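Local coordinates for ammonium transporter (Kuenenia stuttgartiensis, PDB 6EU6), which probably senses ammonium at the membrane and passes the signal on, as an ammonium-transporter-family protein linked to histidine-kinase signalling, at residues 331-341 / 353-364. Sequence-based numbering, arbitrary orientation.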
loop_
_atom_site.group_PDB
_atom_site.type_symbol
_atom_site.label_atom_id
_atom_site.label_comp_id
_atom_site.label_asym_id
_atom_site.label_seq_id
_atom_site.Cartn_x
_atom_site.Cartn_y
_atom_site.Cartn_z
ATOM N N VAL A 331 -18.375 -12.503 -16.384
ATOM C CA VAL A 331 -18.953 -13.403 -17.393
ATOM C C VAL A 331 -17.964 -13.614 -18.555
ATOM O O VAL A 331 -17.643 -14.744 -18.926
ATOM C CB VAL A 331 -20.236 -12.849 -17.962
ATOM C CG1 VAL A 331 -20.629 -13.591 -19.241
ATOM C CG2 VAL A 331 -21.328 -12.859 -16.906
ATOM N N ILE A 332 -17.401 -12.516 -19.035
ATOM C CA ILE A 332 -16.486 -12.602 -20.118
ATOM C C ILE A 332 -15.250 -13.432 -19.765
ATOM O O ILE A 332 -14.820 -14.322 -20.538
ATOM C CB ILE A 332 -16.031 -11.191 -20.600
ATOM C CG1 ILE A 332 -17.201 -10.375 -21.078
ATOM C CG2 ILE A 332 -14.913 -11.335 -21.617
ATOM C CD1 ILE A 332 -16.966 -8.880 -21.122
ATOM N N GLY A 333 -14.632 -13.164 -18.616
ATOM C CA GLY A 333 -13.488 -13.963 -18.234
ATOM C C GLY A 333 -13.838 -15.444 -18.055
ATOM O O GLY A 333 -13.073 -16.359 -18.384
ATOM N N THR A 334 -14.998 -15.699 -17.441
ATOM C CA THR A 334 -15.382 -17.053 -17.140
ATOM C C THR A 334 -15.582 -17.826 -18.479
ATOM O O THR A 334 -15.134 -19.015 -18.617
ATOM C CB THR A 334 -16.617 -17.014 -16.262
ATOM O OG1 THR A 334 -16.273 -16.375 -14.980
ATOM C CG2 THR A 334 -17.202 -18.467 -16.048
ATOM N N LEU A 335 -16.256 -17.191 -19.458
ATOM C CA LEU A 335 -16.405 -17.817 -20.805
ATOM C C LEU A 335 -15.065 -18.024 -21.510
ATOM O O LEU A 335 -14.838 -19.057 -22.146
ATOM C CB LEU A 335 -17.348 -17.034 -21.685
ATOM C CG LEU A 335 -18.764 -16.945 -21.167
ATOM C CD1 LEU A 335 -19.506 -16.014 -22.095
ATOM C CD2 LEU A 335 -19.427 -18.319 -21.099
ATOM N N CYS A 336 -14.149 -17.091 -21.338
ATOM C CA CYS A 336 -12.794 -17.147 -21.971
ATOM C C CYS A 336 -11.936 -18.274 -21.467
ATOM O O CYS A 336 -11.046 -18.722 -22.181
ATOM C CB CYS A 336 -12.059 -15.810 -21.764
ATOM S SG CYS A 336 -12.564 -14.473 -22.871
ATOM N N VAL A 337 -12.195 -18.781 -20.261
ATOM C CA VAL A 337 -11.529 -19.945 -19.824
ATOM C C VAL A 337 -11.563 -21.054 -20.947
ATOM O O VAL A 337 -10.539 -21.681 -21.294
ATOM C CB VAL A 337 -12.240 -20.529 -18.587
ATOM C CG1 VAL A 337 -11.867 -22.022 -18.404
ATOM C CG2 VAL A 337 -11.925 -19.722 -17.331
ATOM N N ALA A 338 -12.750 -21.331 -21.470
ATOM C CA ALA A 338 -12.901 -22.377 -22.536
ATOM C C ALA A 338 -12.103 -22.076 -23.809
ATOM O O ALA A 338 -11.578 -22.997 -24.436
ATOM C CB ALA A 338 -14.382 -22.621 -22.885
ATOM N N ILE A 339 -12.034 -20.803 -24.167
ATOM C CA ILE A 339 -11.376 -20.364 -25.402
ATOM C C ILE A 339 -9.899 -20.394 -25.248
ATOM O O ILE A 339 -9.221 -20.825 -26.174
ATOM C CB ILE A 339 -11.821 -18.987 -25.805
ATOM C CG1 ILE A 339 -13.326 -18.931 -25.862
ATOM C CG2 ILE A 339 -11.212 -18.533 -27.120
ATOM C CD1 ILE A 339 -13.930 -20.122 -26.568
ATOM N N PHE A 340 -9.381 -20.015 -24.076
ATOM C CA PHE A 340 -7.946 -19.720 -23.990
ATOM C C PHE A 340 -7.123 -20.602 -23.127
ATOM O O PHE A 340 -5.853 -20.631 -23.270
ATOM C CB PHE A 340 -7.702 -18.255 -23.517
ATOM C CG PHE A 340 -8.139 -17.232 -24.493
ATOM C CD1 PHE A 340 -7.343 -16.910 -25.562
ATOM C CD2 PHE A 340 -9.350 -16.642 -24.406
ATOM C CE1 PHE A 340 -7.762 -15.989 -26.490
ATOM C CE2 PHE A 340 -9.778 -15.714 -25.302
ATOM C CZ PHE A 340 -8.985 -15.362 -26.366
ATOM N N ALA A 341 -7.745 -21.278 -22.190
ATOM C CA ALA A 341 -7.010 -22.073 -21.254
ATOM C C ALA A 341 -6.240 -23.194 -21.950
ATOM O O ALA A 341 -6.696 -23.724 -22.977
ATOM C CB ALA A 341 -7.919 -22.665 -20.204
ATOM N N ARG A 353 -13.187 -27.886 -25.810
ATOM C CA ARG A 353 -13.446 -26.465 -25.594
ATOM C C ARG A 353 -14.901 -26.097 -25.747
ATOM O O ARG A 353 -15.459 -25.327 -24.949
ATOM C CB ARG A 353 -12.609 -25.573 -26.537
ATOM C CG ARG A 353 -11.096 -25.712 -26.352
ATOM C CD ARG A 353 -10.306 -24.543 -26.985
ATOM N NE ARG A 353 -8.897 -24.764 -26.717
ATOM C CZ ARG A 353 -8.280 -24.447 -25.583
ATOM N NH1 ARG A 353 -8.895 -23.786 -24.620
ATOM N NH2 ARG A 353 -7.042 -24.792 -25.402
ATOM N N MET A 354 -15.542 -26.665 -26.760
ATOM C CA MET A 354 -16.972 -26.511 -26.960
ATOM C C MET A 354 -17.760 -26.945 -25.739
ATOM O O MET A 354 -18.646 -26.255 -25.263
ATOM C CB MET A 354 -17.422 -27.401 -28.101
ATOM C CG MET A 354 -18.812 -27.075 -28.555
ATOM S SD MET A 354 -18.710 -26.113 -30.062
ATOM C CE MET A 354 -18.119 -27.352 -31.231
ATOM N N HIS A 355 -17.414 -28.089 -25.222
ATOM C CA HIS A 355 -18.123 -28.636 -24.093
ATOM C C HIS A 355 -17.760 -27.748 -22.871
ATOM O O HIS A 355 -18.604 -27.394 -22.129
ATOM C CB HIS A 355 -17.667 -30.078 -23.886
ATOM C CG HIS A 355 -18.598 -30.920 -23.076
ATOM N ND1 HIS A 355 -19.535 -31.749 -23.652
ATOM C CD2 HIS A 355 -18.713 -31.097 -21.736
ATOM C CE1 HIS A 355 -20.201 -32.383 -22.700
ATOM N NE2 HIS A 355 -19.727 -31.998 -21.528
ATOM N N GLN A 356 -16.482 -27.418 -22.658
ATOM C CA GLN A 356 -16.139 -26.504 -21.538
ATOM C C GLN A 356 -16.877 -25.184 -21.630
ATOM O O GLN A 356 -17.319 -24.644 -20.599
ATOM C CB GLN A 356 -14.639 -26.253 -21.503
ATOM C CG GLN A 356 -14.189 -25.568 -20.231
ATOM C CD GLN A 356 -14.256 -26.518 -19.085
ATOM O OE1 GLN A 356 -13.640 -27.581 -19.133
ATOM N NE2 GLN A 356 -14.953 -26.147 -18.039
ATOM N N LEU A 357 -17.067 -24.653 -22.846
ATOM C CA LEU A 357 -17.804 -23.421 -23.016
ATOM C C LEU A 357 -19.228 -23.554 -22.504
ATOM O O LEU A 357 -19.802 -22.581 -21.980
ATOM C CB LEU A 357 -17.831 -22.988 -24.465
ATOM C CG LEU A 357 -18.341 -21.603 -24.765
ATOM C CD1 LEU A 357 -17.565 -20.486 -24.018
ATOM C CD2 LEU A 357 -18.292 -21.355 -26.263
ATOM N N GLY A 358 -19.811 -24.753 -22.625
ATOM C CA GLY A 358 -21.237 -24.956 -22.280
ATOM C C GLY A 358 -21.287 -25.033 -20.742
ATOM O O GLY A 358 -22.187 -24.524 -20.149
ATOM N N ILE A 359 -20.306 -25.663 -20.119
ATOM C CA ILE A 359 -20.228 -25.756 -18.649
ATOM C C ILE A 359 -19.956 -24.347 -18.061
ATOM O O ILE A 359 -20.516 -23.991 -17.039
ATOM C CB ILE A 359 -19.122 -26.754 -18.217
ATOM C CG1 ILE A 359 -19.510 -28.200 -18.561
ATOM C CG2 ILE A 359 -18.773 -26.650 -16.755
ATOM C CD1 ILE A 359 -18.313 -29.117 -18.727
ATOM N N GLN A 360 -19.075 -23.566 -18.700
ATOM C CA GLN A 360 -18.804 -22.212 -18.227
ATOM C C GLN A 360 -20.073 -21.375 -18.330
ATOM O O GLN A 360 -20.513 -20.718 -17.359
ATOM C CB GLN A 360 -17.643 -21.575 -18.983
ATOM C CG GLN A 360 -16.257 -22.264 -18.810
ATOM C CD GLN A 360 -15.822 -22.424 -17.383
ATOM O OE1 GLN A 360 -15.892 -23.507 -16.813
ATOM N NE2 GLN A 360 -15.375 -21.311 -16.777
ATOM N N ALA A 361 -20.741 -21.481 -19.460
ATOM C CA ALA A 361 -22.008 -20.765 -19.636
ATOM C C ALA A 361 -23.072 -21.181 -18.603
ATOM O O ALA A 361 -23.861 -20.363 -18.119
ATOM C CB ALA A 361 -22.539 -20.960 -21.027
ATOM N N LEU A 362 -23.084 -22.463 -18.269
ATOM C CA LEU A 362 -24.041 -22.939 -17.298
ATOM C C LEU A 362 -23.716 -22.317 -15.940
ATOM O O LEU A 362 -24.596 -21.923 -15.205
ATOM C CB LEU A 362 -24.037 -24.467 -17.200
ATOM C CG LEU A 362 -24.678 -25.038 -15.933
ATOM C CD1 LEU A 362 -26.162 -24.683 -15.967
ATOM C CD2 LEU A 362 -24.473 -26.547 -15.861
ATOM N N GLY A 363 -22.444 -22.273 -15.598
ATOM C CA GLY A 363 -22.021 -21.596 -14.343
ATOM C C GLY A 363 -22.411 -20.133 -14.309
ATOM O O GLY A 363 -22.898 -19.609 -13.277
ATOM N N VAL A 364 -22.224 -19.472 -15.429
ATOM C CA VAL A 364 -22.588 -18.069 -15.572
ATOM C C VAL A 364 -24.076 -17.835 -15.321
ATOM O O VAL A 364 -24.464 -16.878 -14.643
ATOM C CB VAL A 364 -22.210 -17.563 -16.970
ATOM C CG1 VAL A 364 -22.943 -16.308 -17.354
ATOM C CG2 VAL A 364 -20.704 -17.336 -17.033
#
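Val331 meets Val364 at about a right angle, its CG2 3.8 Å from Val364 CG1, and it also touches Ser172 and Trp176 of helix 167-185. One turn on, the methyl CG2 of Thr334 fits between Val364 CG2 and the amide of Gln360; its hydroxyl is engaged elsewhere, with Thr168 and the carbonyl of Gly330. The carbonyl O of Thr334 takes a nearly straight hydrogen bond from Gln360 NE2, 3.0 Å away and in the plane of its amide. In Gln360, chi1 (-64°) sets CG beside the backbone N, against Thr334 O, and the bend at chi2 (-55°) swings the amide round so that NE2 reaches that oxygen; NE2 also bonds to the carbonyl of Ile162, and OE1 accepts from Gln356 NE2, which also bonds to the carbonyl of Gly160, so this buried amide is held at both ends. Leu335 is a knob among Leu357, Gln360, Ala361 and Val364, with CD2 3.8 Å from Ala361 N. The two segments form an antiparallel helical hairpin, part of the membrane-spanning helix bundle of the ammonium transporter family, with axes 8.2 Å apart at 164°. Val337 sets CB and both methyls against Gln360 NE2. At Ala338 the helices come close enough for the methyl to rest on the Leu357 backbone, CB lying 3.4 Å from Leu357 N. Ala338 O accepts a hydrogen bond from Arg353 NH1 at 2.8 Å, the donor standing above the carbonyl plane. Ile339 O lies over one face of that guanidinium without a hydrogen bond, and Ile339 CD1 lies near Leu357 CD1. Where the helix ends, Ala341 O accepts hydrogen bonds from both NH1 and NH2 of Arg353, each at 2.7 Å; the extended chain from CG to NE carries the guanidinium across to this end-on grip, in its own plane, tying the turn after helix 322-340 to the start of helix 353-385.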